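Local coordinates for 2,3-dihydroxybenzoate-AMP ligase (Bacillus subtilis, PDB 1MDB), which is an AMP-binding enzyme of the ANL superfamily, with a C-terminal domain of its own family, modelled here with adenosine monophosphate and 2,3-dihydroxy-benzoic acid, at residues Arg138-Ala141 with Arg142-Ser146; Arg495-Ala499 with Tyr500-Asp504; Lys355-Ser358 with Pro359-Ser363; Thr276-Pro280 with Pro281-Val285. All blocks are in the same frame, centred on the assembly; numbering follows the deposited sequence.

Interaction 1 (Arg138-Ala141 with Arg142-Ser146); sequences RSLA and RQVQS
Arg142 runs back along helix 137-147 over the backbone turn begun by Arg138. Its CG sits anti to its own carbonyl carbon (chi1 -64°) and the chain is extended from there to NE, which carries the guanidinium toward the start of the helix. On the way Arg142 CG passes 3.1 Å from Arg138 O, and that carbonyl oxygen then lies over one face of the guanidinium. Arg142 NH1 ends 3.7 Å from Arg138 CB. Arg138 itself bends at its second torsion and leads away, leaving Arg138 NE and Arg142 NH2 5.8 Å apart.

A second group forms round Leu140, whose CG is anti to its backbone N (chi1 170°). Gln143 crosses this side chain at about a right angle, with NE2 3.7 Å from Leu140 CD1, while Val144 CG2 packs against the same methyl at 4.1 Å. Beneath both groups the main chain is regular helix: Arg142 N to Arg138 O is 2.8 Å, and Gln145 N donates to Ala141 O at 2.9 Å.

Ala141 and Val144 face inward, onto strand 125-132 and helix 111-120 respectively. The two guanidinium groups converge on one carboxylate: Glu161 makes salt bridges to both, with Asp136 added for Arg138 and Glu162 for Arg142. This shared acid probably stabilises both charged forms, and it ties the first turns of helix 137-147 to the acidic 161-162 region.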
loop_
_atom_site.group_PDB
_atom_site.type_symbol
_atom_site.label_atom_id
_atom_site.label_comp_id
_atom_site.label_asym_id
_atom_site.label_seq_id
_atom_site.Cartn_x
_atom_site.Cartn_y
_atom_site.Cartn_z
ATOM N N ARG A 138 12.948 8.165 18.896
ATOM C CA ARG A 138 13.855 7.574 19.877
ATOM C C ARG A 138 13.071 7.272 21.144
ATOM O O ARG A 138 13.395 6.337 21.873
ATOM C CB ARG A 138 15.002 8.510 20.237
ATOM C CG ARG A 138 15.678 9.174 19.078
ATOM C CD ARG A 138 15.409 10.645 19.220
ATOM N NE ARG A 138 16.248 11.454 18.362
ATOM C CZ ARG A 138 16.329 12.771 18.460
ATOM N NH1 ARG A 138 15.612 13.414 19.378
ATOM N NH2 ARG A 138 17.151 13.435 17.663
ATOM N N SER A 139 12.047 8.074 21.420
ATOM C CA SER A 139 11.239 7.848 22.608
ATOM C C SER A 139 10.451 6.567 22.360
ATOM O O SER A 139 10.195 5.797 23.283
ATOM C CB SER A 139 10.295 9.038 22.873
ATOM O OG SER A 139 9.347 9.185 21.830
ATOM N N LEU A 140 10.070 6.335 21.107
ATOM C CA LEU A 140 9.358 5.108 20.764
ATOM C C LEU A 140 10.367 3.962 20.955
ATOM O O LEU A 140 10.040 2.919 21.518
ATOM C CB LEU A 140 8.870 5.154 19.307
ATOM C CG LEU A 140 8.306 3.849 18.723
ATOM C CD1 LEU A 140 7.208 3.315 19.632
ATOM C CD2 LEU A 140 7.773 4.084 17.294
ATOM N N ALA A 141 11.600 4.169 20.499
ATOM C CA ALA A 141 12.640 3.145 20.653
ATOM C C ALA A 141 12.802 2.801 22.135
ATOM O O ALA A 141 12.900 1.629 22.507
ATOM C CB ALA A 141 13.975 3.649 20.085
ATOM N N ARG A 142 12.822 3.830 22.981
ATOM C CA ARG A 142 12.977 3.614 24.410
ATOM C C ARG A 142 11.831 2.787 24.942
ATOM O O ARG A 142 12.029 1.912 25.783
ATOM C CB ARG A 142 13.064 4.948 25.154
ATOM C CG ARG A 142 14.299 5.747 24.773
ATOM C CD ARG A 142 14.498 6.985 25.624
ATOM N NE ARG A 142 15.616 7.758 25.102
ATOM C CZ ARG A 142 15.491 8.767 24.249
ATOM N NH1 ARG A 142 14.290 9.151 23.832
ATOM N NH2 ARG A 142 16.571 9.362 23.774
ATOM N N GLN A 143 10.627 3.055 24.450
ATOM C CA GLN A 143 9.469 2.295 24.888
ATOM C C GLN A 143 9.625 0.845 24.448
ATOM O O GLN A 143 9.363 -0.088 25.215
ATOM C CB GLN A 143 8.189 2.901 24.299
ATOM C CG GLN A 143 7.792 4.200 24.976
ATOM C CD GLN A 143 6.614 4.883 24.319
ATOM O OE1 GLN A 143 5.844 5.580 24.982
ATOM N NE2 GLN A 143 6.474 4.703 23.013
ATOM N N VAL A 144 10.072 0.647 23.213
ATOM C CA VAL A 144 10.243 -0.712 22.721
ATOM C C VAL A 144 11.284 -1.491 23.534
ATOM O O VAL A 144 10.989 -2.594 23.997
ATOM C CB VAL A 144 10.608 -0.723 21.220
ATOM C CG1 VAL A 144 10.782 -2.156 20.735
ATOM C CG2 VAL A 144 9.498 -0.040 20.422
ATOM N N GLN A 145 12.479 -0.922 23.733
ATOM C CA GLN A 145 13.519 -1.613 24.502
ATOM C C GLN A 145 13.068 -2.006 25.906
ATOM O O GLN A 145 13.410 -3.091 26.390
ATOM C CB GLN A 145 14.795 -0.768 24.631
ATOM C CG GLN A 145 15.661 -0.691 23.392
ATOM C CD GLN A 145 17.108 -0.316 23.721
ATOM O OE1 GLN A 145 17.365 0.443 24.653
ATOM N NE2 GLN A 145 18.053 -0.843 22.943
ATOM N N SER A 146 12.312 -1.133 26.570
ATOM C CA SER A 146 11.852 -1.452 27.918
ATOM C C SER A 146 10.924 -2.670 27.883
ATOM O O SER A 146 10.701 -3.331 28.901
ATOM C CB SER A 146 11.155 -0.241 28.567
ATOM O OG SER A 146 9.967 0.124 27.895
#

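Interaction 2 (Arg495-Ala499 with Tyr500-Asp504); sequences RGLAA and YKIPD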
loop_
_atom_site.group_PDB
_atom_site.type_symbol
_atom_site.label_atom_id
_atom_site.label_comp_id
_atom_site.label_asym_id
_atom_site.label_seq_id
_atom_site.Cartn_x
_atom_site.Cartn_y
_atom_site.Cartn_z
ATOM N N ARG A 495 -33.258 10.517 -5.946
ATOM C CA ARG A 495 -32.499 9.780 -6.950
ATOM C C ARG A 495 -32.992 8.358 -7.193
ATOM O O ARG A 495 -32.457 7.660 -8.048
ATOM C CB ARG A 495 -31.024 9.755 -6.564
ATOM C CG ARG A 495 -30.384 11.127 -6.615
ATOM C CD ARG A 495 -29.087 11.175 -5.835
ATOM N NE ARG A 495 -28.002 11.690 -6.659
ATOM C CZ ARG A 495 -27.266 10.940 -7.468
ATOM N NH1 ARG A 495 -27.493 9.642 -7.553
ATOM N NH2 ARG A 495 -26.321 11.490 -8.204
ATOM N N GLY A 496 -34.003 7.925 -6.443
ATOM C CA GLY A 496 -34.532 6.586 -6.641
ATOM C C GLY A 496 -33.769 5.457 -5.975
ATOM O O GLY A 496 -33.978 4.290 -6.297
ATOM N N LEU A 497 -32.876 5.800 -5.053
ATOM C CA LEU A 497 -32.095 4.799 -4.326
ATOM C C LEU A 497 -33.066 3.936 -3.504
ATOM O O LEU A 497 -33.924 4.468 -2.806
ATOM C CB LEU A 497 -31.104 5.511 -3.387
ATOM C CG LEU A 497 -29.710 4.944 -3.077
ATOM C CD1 LEU A 497 -29.599 4.687 -1.583
ATOM C CD2 LEU A 497 -29.438 3.690 -3.877
ATOM N N ALA A 498 -32.940 2.616 -3.586
ATOM C CA ALA A 498 -33.824 1.727 -2.833
ATOM C C ALA A 498 -33.846 2.141 -1.357
ATOM O O ALA A 498 -32.806 2.447 -0.770
ATOM C CB ALA A 498 -33.364 0.282 -2.974
ATOM N N ALA A 499 -35.041 2.155 -0.775
ATOM C CA ALA A 499 -35.236 2.555 0.620
ATOM C C ALA A 499 -34.306 1.896 1.643
ATOM O O ALA A 499 -33.863 2.548 2.583
ATOM C CB ALA A 499 -36.691 2.319 1.023
ATOM N N TYR A 500 -34.004 0.618 1.470
ATOM C CA TYR A 500 -33.149 -0.070 2.430
ATOM C C TYR A 500 -31.660 0.289 2.356
ATOM O O TYR A 500 -30.886 -0.107 3.229
ATOM C CB TYR A 500 -33.326 -1.580 2.291
ATOM C CG TYR A 500 -32.707 -2.193 1.054
ATOM C CD1 TYR A 500 -31.382 -2.628 1.055
ATOM C CD2 TYR A 500 -33.457 -2.374 -0.108
ATOM C CE1 TYR A 500 -30.825 -3.229 -0.067
ATOM C CE2 TYR A 500 -32.908 -2.974 -1.229
ATOM C CZ TYR A 500 -31.596 -3.400 -1.202
ATOM O OH TYR A 500 -31.051 -4.008 -2.309
ATOM N N LYS A 501 -31.278 1.043 1.326
ATOM C CA LYS A 501 -29.886 1.460 1.120
ATOM C C LYS A 501 -29.639 2.839 1.714
ATOM O O LYS A 501 -28.491 3.249 1.903
ATOM C CB LYS A 501 -29.549 1.513 -0.376
ATOM C CG LYS A 501 -29.534 0.164 -1.086
ATOM C CD LYS A 501 -29.369 0.351 -2.585
ATOM C CE LYS A 501 -29.299 -0.983 -3.300
ATOM N NZ LYS A 501 -29.147 -0.807 -4.759
ATOM N N ILE A 502 -30.721 3.560 1.981
ATOM C CA ILE A 502 -30.627 4.896 2.546
ATOM C C ILE A 502 -30.093 4.807 3.969
ATOM O O ILE A 502 -30.627 4.065 4.793
ATOM C CB ILE A 502 -32.009 5.591 2.564
ATOM C CG1 ILE A 502 -32.503 5.790 1.129
ATOM C CG2 ILE A 502 -31.917 6.936 3.283
ATOM C CD1 ILE A 502 -33.946 6.213 1.053
ATOM N N PRO A 503 -29.031 5.569 4.275
ATOM C CA PRO A 503 -28.434 5.560 5.618
ATOM C C PRO A 503 -29.488 5.796 6.690
ATOM O O PRO A 503 -30.290 6.715 6.574
ATOM C CB PRO A 503 -27.430 6.715 5.566
ATOM C CG PRO A 503 -27.072 6.805 4.100
ATOM C CD PRO A 503 -28.408 6.600 3.426
ATOM N N ASP A 504 -29.495 4.967 7.726
ATOM C CA ASP A 504 -30.446 5.152 8.818
ATOM C C ASP A 504 -29.982 6.333 9.646
ATOM O O ASP A 504 -30.782 7.067 10.224
ATOM C CB ASP A 504 -30.488 3.919 9.716
ATOM C CG ASP A 504 -31.120 2.735 9.042
ATOM O OD1 ASP A 504 -32.331 2.808 8.767
ATOM O OD2 ASP A 504 -30.406 1.743 8.785
HETATM O O HOH W 1 -31.142 1.295 -5.583
#
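Ala498 and Lys501 close a tight four-residue turn, the backbone N of Lys501 donating to Ala498 O at 2.9 Å. The donor stands above the carbonyl plane, 45° out of it. One residue on, Ile502 N reaches Ala499 O in a weak bond. Further upstream, Gly496 takes a positive phi in a Schellman motif that ends the preceding helix, sending the chain toward this turn.

Leu497 and Lys501 cross at about a right angle. The CD1 methyl of Leu497 presses on Lys501 CB at 3.4 Å, tighter than usual for two carbons, and CD2 lies 3.6 Å from Lys501 CD. The lysine is extended beyond CG, so NZ arrives where one water accepts from it at 3.0 Å and also from Ala498 N at 3.0 Å. Ala498 CB meets the Tyr500 ring obliquely, 3.7 Å from Tyr500 CE2, while one ring face is met near the rim by Lys501 CG.

All this lies near the surface, in the loop joining helix 485-494 to strand 505-508 of the C-terminal domain. Helix 442-449 supports it through His448, which touches Leu497, and through Val445 and Glu444, the latter salt-bridged to Lys501 NZ; Ile502 rests on Lys489 of helix 485-494.

Interaction 3 (Lys355-Ser358 with Pro359-Ser363); sequences KPMS and PYDES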
loop_
_atom_site.group_PDB
_atom_site.type_symbol
_atom_site.label_atom_id
_atom_site.label_comp_id
_atom_site.label_asym_id
_atom_site.label_seq_id
_atom_site.Cartn_x
_atom_site.Cartn_y
_atom_site.Cartn_z
ATOM N N LYS A 355 -7.502 -4.948 -14.274
ATOM C CA LYS A 355 -7.449 -6.395 -14.495
ATOM C C LYS A 355 -6.047 -6.869 -14.120
ATOM O O LYS A 355 -5.096 -6.100 -14.188
ATOM C CB LYS A 355 -7.749 -6.737 -15.966
ATOM C CG LYS A 355 -6.748 -6.185 -16.974
ATOM C CD LYS A 355 -7.120 -6.562 -18.414
ATOM C CE LYS A 355 -6.139 -5.943 -19.419
ATOM N NZ LYS A 355 -6.557 -6.095 -20.851
ATOM N N PRO A 356 -5.897 -8.140 -13.711
ATOM C CA PRO A 356 -4.569 -8.643 -13.332
ATOM C C PRO A 356 -3.443 -8.157 -14.238
ATOM O O PRO A 356 -3.592 -8.119 -15.461
ATOM C CB PRO A 356 -4.752 -10.151 -13.376
ATOM C CG PRO A 356 -6.160 -10.303 -12.877
ATOM C CD PRO A 356 -6.910 -9.208 -13.610
ATOM N N MET A 357 -2.317 -7.786 -13.636
ATOM C CA MET A 357 -1.180 -7.293 -14.408
ATOM C C MET A 357 -0.368 -8.407 -15.062
ATOM O O MET A 357 0.351 -8.162 -16.031
ATOM C CB MET A 357 -0.255 -6.438 -13.528
ATOM C CG MET A 357 0.647 -7.208 -12.573
ATOM S SD MET A 357 1.854 -6.088 -11.766
ATOM C CE MET A 357 2.167 -6.939 -10.173
ATOM N N SER A 358 -0.484 -9.624 -14.543
ATOM C CA SER A 358 0.258 -10.759 -15.086
ATOM C C SER A 358 -0.624 -11.724 -15.860
ATOM O O SER A 358 -1.768 -11.964 -15.486
ATOM C CB SER A 358 0.945 -11.531 -13.962
ATOM O OG SER A 358 1.495 -12.744 -14.448
ATOM N N PRO A 359 -0.094 -12.295 -16.955
ATOM C CA PRO A 359 -0.849 -13.246 -17.778
ATOM C C PRO A 359 -1.068 -14.527 -16.986
ATOM O O PRO A 359 -1.952 -15.322 -17.302
ATOM C CB PRO A 359 0.077 -13.488 -18.971
ATOM C CG PRO A 359 0.904 -12.241 -19.036
ATOM C CD PRO A 359 1.201 -11.984 -17.583
ATOM N N TYR A 360 -0.251 -14.721 -15.955
ATOM C CA TYR A 360 -0.346 -15.917 -15.139
ATOM C C TYR A 360 -1.115 -15.748 -13.829
ATOM O O TYR A 360 -1.204 -16.687 -13.036
ATOM C CB TYR A 360 1.054 -16.471 -14.869
ATOM C CG TYR A 360 1.849 -16.717 -16.135
ATOM C CD1 TYR A 360 2.624 -15.707 -16.704
ATOM C CD2 TYR A 360 1.809 -17.957 -16.778
ATOM C CE1 TYR A 360 3.345 -15.922 -17.881
ATOM C CE2 TYR A 360 2.523 -18.184 -17.955
ATOM C CZ TYR A 360 3.289 -17.161 -18.501
ATOM O OH TYR A 360 3.999 -17.372 -19.663
ATOM N N ASP A 361 -1.661 -14.553 -13.598
ATOM C CA ASP A 361 -2.461 -14.307 -12.399
ATOM C C ASP A 361 -3.784 -15.051 -12.580
ATOM O O ASP A 361 -4.462 -14.879 -13.587
ATOM C CB ASP A 361 -2.769 -12.810 -12.223
ATOM C CG ASP A 361 -1.677 -12.059 -11.464
ATOM O OD1 ASP A 361 -1.196 -12.580 -10.440
ATOM O OD2 ASP A 361 -1.316 -10.937 -11.886
ATOM N N GLU A 362 -4.143 -15.883 -11.612
ATOM C CA GLU A 362 -5.397 -16.622 -11.671
ATOM C C GLU A 362 -6.401 -16.014 -10.696
ATOM O O GLU A 362 -6.099 -15.834 -9.514
ATOM C CB GLU A 362 -5.166 -18.082 -11.300
ATOM C CG GLU A 362 -4.556 -18.919 -12.394
ATOM C CD GLU A 362 -4.145 -20.281 -11.890
ATOM O OE1 GLU A 362 -3.045 -20.392 -11.304
ATOM O OE2 GLU A 362 -4.931 -21.239 -12.065
ATOM N N SER A 363 -7.592 -15.700 -11.193
ATOM C CA SER A 363 -8.630 -15.126 -10.359
ATOM C C SER A 363 -9.903 -15.963 -10.378
ATOM O O SER A 363 -10.303 -16.491 -11.416
ATOM C CB SER A 363 -8.953 -13.701 -10.820
ATOM O OG SER A 363 -7.902 -12.806 -10.495
#
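Ser358 and Asp361 are the first and last residues of a type I beta turn, bound to each other twice. Asp361 N donates to Ser358 O at 3.2 Å, coming from well above the carbonyl plane, and in return Ser358 N donates to Asp361 OD2 at 3.1 Å. That carboxylate oxygen is met on its anti side, 29° out of the carboxylate plane. A third bond lies within the turn: Ser358 OG accepts from Tyr360 N at 3.0 Å, which makes an ST turn. The hydroxyl can do this because it is anti to the serine's backbone N (chi1 171°) and so reaches forward along the chain; it also sits near the plane of the Tyr360 ring, at its edge.

Next to the turn, Pro356 packs its CB on Asp361 CB at 3.5 Å, setting the flank of the proline ring against the base of the carboxylate side chain.

Outward from this shell, two tyrosine hydroxyls hold the polar ends: Tyr209 OH is hydrogen-bonded to Ser358 OG, and Tyr387 OH to Asp361 OD2. Met357 points the other way, into helix 204-218 and strand 337-339. The turn thus carries the chain from strand 355-356, at one edge of the nine-stranded sheet, to strand 362-366, at the edge of the four-stranded antiparallel sheet. Just beyond it, Ser363 OG is buried 3.9 Å from Pro356 CG and has no polar partner in the model.

Interaction 4 (Thr276-Pro280 with Pro281-Val285); sequences TALVP and PLAMV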
loop_
_atom_site.group_PDB
_atom_site.type_symbol
_atom_site.label_atom_id
_atom_site.label_comp_id
_atom_site.label_asym_id
_atom_site.label_seq_id
_atom_site.Cartn_x
_atom_site.Cartn_y
_atom_site.Cartn_z
ATOM N N THR A 276 2.168 10.111 -9.851
ATOM C CA THR A 276 2.107 9.991 -8.400
ATOM C C THR A 276 0.949 9.064 -8.011
ATOM O O THR A 276 0.084 8.742 -8.840
ATOM C CB THR A 276 1.965 11.370 -7.718
ATOM O OG1 THR A 276 2.141 11.220 -6.304
ATOM C CG2 THR A 276 0.608 11.981 -7.988
ATOM N N ALA A 277 0.934 8.619 -6.760
ATOM C CA ALA A 277 -0.106 7.698 -6.319
ATOM C C ALA A 277 -0.777 8.146 -5.035
ATOM O O ALA A 277 -0.107 8.513 -4.064
ATOM C CB ALA A 277 0.480 6.303 -6.144
ATOM N N LEU A 278 -2.106 8.109 -5.043
ATOM C CA LEU A 278 -2.904 8.510 -3.893
ATOM C C LEU A 278 -3.883 7.393 -3.530
ATOM O O LEU A 278 -4.030 6.404 -4.261
ATOM C CB LEU A 278 -3.723 9.770 -4.213
ATOM C CG LEU A 278 -3.129 10.855 -5.130
ATOM C CD1 LEU A 278 -4.185 11.931 -5.385
ATOM C CD2 LEU A 278 -1.864 11.466 -4.505
ATOM N N VAL A 279 -4.530 7.562 -2.381
ATOM C CA VAL A 279 -5.567 6.650 -1.919
ATOM C C VAL A 279 -6.795 7.562 -2.011
ATOM O O VAL A 279 -6.647 8.786 -2.035
ATOM C CB VAL A 279 -5.333 6.172 -0.449
ATOM C CG1 VAL A 279 -4.138 5.224 -0.388
ATOM C CG2 VAL A 279 -5.101 7.362 0.468
ATOM N N PRO A 280 -8.016 6.990 -2.076
ATOM C CA PRO A 280 -9.249 7.777 -2.180
ATOM C C PRO A 280 -9.428 9.021 -1.298
ATOM O O PRO A 280 -9.708 10.105 -1.810
ATOM C CB PRO A 280 -10.349 6.728 -1.962
ATOM C CG PRO A 280 -9.754 5.511 -2.581
ATOM C CD PRO A 280 -8.321 5.547 -2.055
ATOM N N PRO A 281 -9.288 8.892 0.034
ATOM C CA PRO A 281 -9.460 10.079 0.883
ATOM C C PRO A 281 -8.564 11.245 0.455
ATOM O O PRO A 281 -8.992 12.395 0.431
ATOM C CB PRO A 281 -9.078 9.571 2.271
ATOM C CG PRO A 281 -9.378 8.129 2.214
ATOM C CD PRO A 281 -8.926 7.718 0.846
ATOM N N LEU A 282 -7.314 10.931 0.127
ATOM C CA LEU A 282 -6.339 11.943 -0.271
ATOM C C LEU A 282 -6.706 12.513 -1.643
ATOM O O LEU A 282 -6.590 13.714 -1.869
ATOM C CB LEU A 282 -4.930 11.325 -0.293
ATOM C CG LEU A 282 -3.720 12.259 -0.423
ATOM C CD1 LEU A 282 -3.702 13.258 0.728
ATOM C CD2 LEU A 282 -2.445 11.424 -0.421
ATOM N N ALA A 283 -7.161 11.646 -2.546
ATOM C CA ALA A 283 -7.577 12.076 -3.885
ATOM C C ALA A 283 -8.608 13.199 -3.767
ATOM O O ALA A 283 -8.574 14.168 -4.521
ATOM C CB ALA A 283 -8.165 10.913 -4.648
ATOM N N MET A 284 -9.522 13.074 -2.815
ATOM C CA MET A 284 -10.531 14.108 -2.613
ATOM C C MET A 284 -9.860 15.423 -2.183
ATOM O O MET A 284 -10.192 16.499 -2.684
ATOM C CB MET A 284 -11.533 13.672 -1.543
ATOM C CG MET A 284 -12.151 12.303 -1.799
ATOM S SD MET A 284 -12.915 12.171 -3.437
ATOM C CE MET A 284 -13.646 10.507 -3.361
ATOM N N VAL A 285 -8.922 15.339 -1.246
ATOM C CA VAL A 285 -8.230 16.541 -0.785
ATOM C C VAL A 285 -7.450 17.183 -1.933
ATOM O O VAL A 285 -7.426 18.405 -2.068
ATOM C CB VAL A 285 -7.249 16.228 0.376
ATOM C CG1 VAL A 285 -6.484 17.490 0.778
ATOM C CG2 VAL A 285 -8.020 15.695 1.580
#
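Leu278 turns its side chain onto the first turn of the following helix: CG is anti to the carbonyl carbon, though chi1 is only -35°, and this swings the two methyls over Leu282 and Ala283. CD1 of Leu278 settles 3.7 Å from Ala283 CA, while its CD2 meets Leu282 CD2 at 4.1 Å, the two leucines crossing at about a right angle. Leu282 has CG anti to its backbone N (chi1 -169°), which extends its branch back toward the strand.

Val279 is the N-cap of helix 280-292, and its CG2 touches both Pro281 CD, at 3.9 Å, and Leu282 CB. The helix is the crossover of the beta-alpha-beta unit from strand 275-278 to strand 302-306, two parallel neighbours in the central sheet. Its first turn opens with Pro280 and Pro281, side by side and pointing the same way; having no N-H, neither leaves a donor lacking a helical acceptor. Pro280 CB and Pro281 CD are tight at 3.3 Å. Ala283 N donates to Val279 O at 3.0 Å, and Met284 N to Pro280 O at 3.1 Å.

Ala283 also packs on Val305 of strand 302-306, and Met284 touches His456 and Asp457 on strand 455-465. The hydroxyl of Tyr236, a residue of the 2,3-dihydroxy-benzoic acid pocket, is hydrogen-bonded to Leu278 O.

In the fold
Interactions 3 and 4 lie near the ligand site. The side chains of Met357 in interaction 3 and Val279 in interaction 4 each lie about 7 Å from the bound 2,3-dihydroxy-benzoic acid, and that of Pro280 about 7 Å from adenosine monophosphate. Both contacts reach the nine-stranded sheet, with centres 25 Å apart. Interaction 1 packs on strands 125-132 and 154-157 of the six-stranded sheet; it lies across the chain's centre from interaction 3, 43 Å away between centres. Interaction 2 is the one in the C-terminal domain. Its nearest atoms are about 14 Å from interaction 4, whose helix 280-292 itself touches strand 455-465 of that domain.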